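Local coordinates for adenosine monophosphate-protein transferase (Pyrococcus horikoshii, PDB 2D16), which is of uncertain function but belongs to the adenosine-specific kinase family and may act as an adenosine monophosphate-protein transferase, at residues 9-14 against 84-89. Residues are numbered along the deposited sequence; the frame is centred on the assembly and turned at random.
Sequences IEKPEG and VILMKN
L86, on the central strand of a five-stranded antiparallel sheet, packs against the carbonyl oxygen of E10 and the aliphatic part of the K11 side chain, in a loop that runs above strand 82-88 and roughly along it, in the same direction. The contact is small and loose, burying 164 Å² in all, and no hydrogen bond joins the two segments. Residues 9-14 link strand 3-8, at the edge of a separate three-stranded antiparallel sheet within this chain, to strand 16-22, which pairs antiparallel with strand 82-88; the loop thus passes over part of one face of the larger sheet on its way into it. The backbones stay well apart, K11 CA and L86 CA being 7.7 Å from each other, and the leucine spans the gap.

Both methyls of L86 take part, one on each of two successive loop residues. The side chain rises toward the loop, with CG anti to the carbonyl carbon (chi1 -71°), and its fork divides between CD1, which approaches E10 O loosely, to 4.1 Å, and CD2, facing CB of K11. L69 of helix 64-77 and V17 of strand 16-22 also touch the leucine.

The charged ends of the loop residues turn away from this leucine. The carboxylate of E10 makes a salt bridge with K72 of helix 64-77, and OD1 of N73 in the same helix accepts a hydrogen bond from the E10 backbone N. K11 starts toward the strand, then leads off through an extended chain that bends at its last torsion (chi4 60°), where NZ donates a hydrogen bond to the carbonyl oxygen of N114. Of the lysine side chain, CB comes closest, 4.1 Å from L86 CD2, and K11 CD follows at 4.3 Å from the same methyl.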
loop_
_atom_site.group_PDB
_atom_site.type_symbol
_atom_site.label_atom_id
_atom_site.label_comp_id
_atom_site.label_asym_id
_atom_site.label_seq_id
_atom_site.Cartn_x
_atom_site.Cartn_y
_atom_site.Cartn_z
ATOM N N ILE A 9 -46.049 11.004 -33.426
ATOM C CA ILE A 9 -45.747 10.714 -32.033
ATOM C C ILE A 9 -45.695 12.033 -31.269
ATOM O O ILE A 9 -44.993 12.961 -31.673
ATOM C CB ILE A 9 -44.382 10.003 -31.882
ATOM C CG1 ILE A 9 -44.457 8.594 -32.480
ATOM C CG2 ILE A 9 -43.981 9.955 -30.407
ATOM C CD1 ILE A 9 -45.460 7.685 -31.788
ATOM N N GLU A 10 -46.456 12.112 -30.182
ATOM C CA GLU A 10 -46.483 13.313 -29.355
ATOM C C GLU A 10 -45.448 13.155 -28.248
ATOM O O GLU A 10 -45.550 12.251 -27.419
ATOM C CB GLU A 10 -47.866 13.512 -28.726
ATOM C CG GLU A 10 -48.029 14.870 -28.043
ATOM C CD GLU A 10 -49.297 14.978 -27.215
ATOM O OE1 GLU A 10 -50.336 14.418 -27.624
ATOM O OE2 GLU A 10 -49.255 15.640 -26.155
ATOM N N LYS A 11 -44.450 14.030 -28.241
ATOM C CA LYS A 11 -43.406 13.972 -27.231
ATOM C C LYS A 11 -42.693 15.309 -27.121
ATOM O O LYS A 11 -42.553 16.029 -28.106
ATOM C CB LYS A 11 -42.388 12.880 -27.579
ATOM C CG LYS A 11 -41.725 13.057 -28.941
ATOM C CD LYS A 11 -40.690 11.971 -29.195
ATOM C CE LYS A 11 -40.179 11.997 -30.632
ATOM N NZ LYS A 11 -39.537 13.291 -31.001
ATOM N N PRO A 12 -42.245 15.667 -25.913
ATOM C CA PRO A 12 -41.548 16.942 -25.755
ATOM C C PRO A 12 -40.142 16.888 -26.355
ATOM O O PRO A 12 -39.586 15.808 -26.577
ATOM C CB PRO A 12 -41.546 17.149 -24.242
ATOM C CG PRO A 12 -42.519 16.196 -23.650
ATOM C CD PRO A 12 -42.490 15.031 -24.606
ATOM N N GLU A 13 -39.583 18.061 -26.630
ATOM C CA GLU A 13 -38.249 18.167 -27.201
ATOM C C GLU A 13 -37.239 17.480 -26.285
ATOM O O GLU A 13 -37.323 17.588 -25.060
ATOM C CB GLU A 13 -37.885 19.644 -27.375
ATOM C CG GLU A 13 -36.607 19.900 -28.156
ATOM C CD GLU A 13 -36.319 21.382 -28.322
ATOM O OE1 GLU A 13 -37.205 22.109 -28.823
ATOM O OE2 GLU A 13 -35.205 21.820 -27.957
ATOM N N GLY A 14 -36.297 16.759 -26.883
ATOM C CA GLY A 14 -35.282 16.077 -26.099
ATOM C C GLY A 14 -35.648 14.677 -25.634
ATOM O O GLY A 14 -34.775 13.907 -25.235
ATOM N N VAL A 84 -44.653 1.180 -26.602
ATOM C CA VAL A 84 -44.082 2.502 -26.809
ATOM C C VAL A 84 -43.319 2.950 -25.573
ATOM O O VAL A 84 -43.835 2.889 -24.455
ATOM C CB VAL A 84 -45.181 3.558 -27.093
ATOM C CG1 VAL A 84 -44.545 4.942 -27.230
ATOM C CG2 VAL A 84 -45.954 3.195 -28.353
ATOM N N ILE A 85 -42.090 3.409 -25.783
ATOM C CA ILE A 85 -41.260 3.892 -24.694
ATOM C C ILE A 85 -40.874 5.342 -24.951
ATOM O O ILE A 85 -40.472 5.692 -26.055
ATOM C CB ILE A 85 -39.943 3.090 -24.568
ATOM C CG1 ILE A 85 -40.246 1.610 -24.327
ATOM C CG2 ILE A 85 -39.096 3.659 -23.431
ATOM C CD1 ILE A 85 -39.024 0.719 -24.454
ATOM N N LEU A 86 -41.027 6.180 -23.931
ATOM C CA LEU A 86 -40.631 7.581 -24.020
ATOM C C LEU A 86 -39.701 7.759 -22.832
ATOM O O LEU A 86 -40.085 7.497 -21.695
ATOM C CB LEU A 86 -41.843 8.516 -23.909
ATOM C CG LEU A 86 -42.791 8.535 -25.114
ATOM C CD1 LEU A 86 -43.966 9.456 -24.830
ATOM C CD2 LEU A 86 -42.037 9.003 -26.354
ATOM N N MET A 87 -38.472 8.187 -23.092
ATOM C CA MET A 87 -37.500 8.329 -22.019
ATOM C C MET A 87 -36.605 9.556 -22.132
ATOM O O MET A 87 -36.515 10.197 -23.180
ATOM C CB MET A 87 -36.600 7.092 -21.983
ATOM C CG MET A 87 -35.703 6.988 -23.221
ATOM S SD MET A 87 -34.624 5.535 -23.249
ATOM C CE MET A 87 -33.404 6.043 -24.462
ATOM N N LYS A 88 -35.944 9.859 -21.020
ATOM C CA LYS A 88 -34.993 10.956 -20.937
ATOM C C LYS A 88 -33.897 10.508 -19.971
ATOM O O LYS A 88 -34.066 9.521 -19.248
ATOM C CB LYS A 88 -35.674 12.240 -20.446
ATOM C CG LYS A 88 -36.327 12.145 -19.082
ATOM C CD LYS A 88 -36.972 13.482 -18.718
ATOM C CE LYS A 88 -37.592 13.451 -17.328
ATOM N NZ LYS A 88 -38.184 14.774 -16.964
ATOM N N ASN A 89 -32.775 11.222 -19.970
ATOM C CA ASN A 89 -31.635 10.894 -19.117
ATOM C C ASN A 89 -30.989 9.581 -19.561
ATOM O O ASN A 89 -30.315 8.903 -18.784
ATOM C CB ASN A 89 -32.058 10.801 -17.645
ATOM C CG ASN A 89 -32.642 12.100 -17.124
ATOM O OD1 ASN A 89 -32.326 13.178 -17.624
ATOM N ND2 ASN A 89 -33.485 12.004 -16.105
#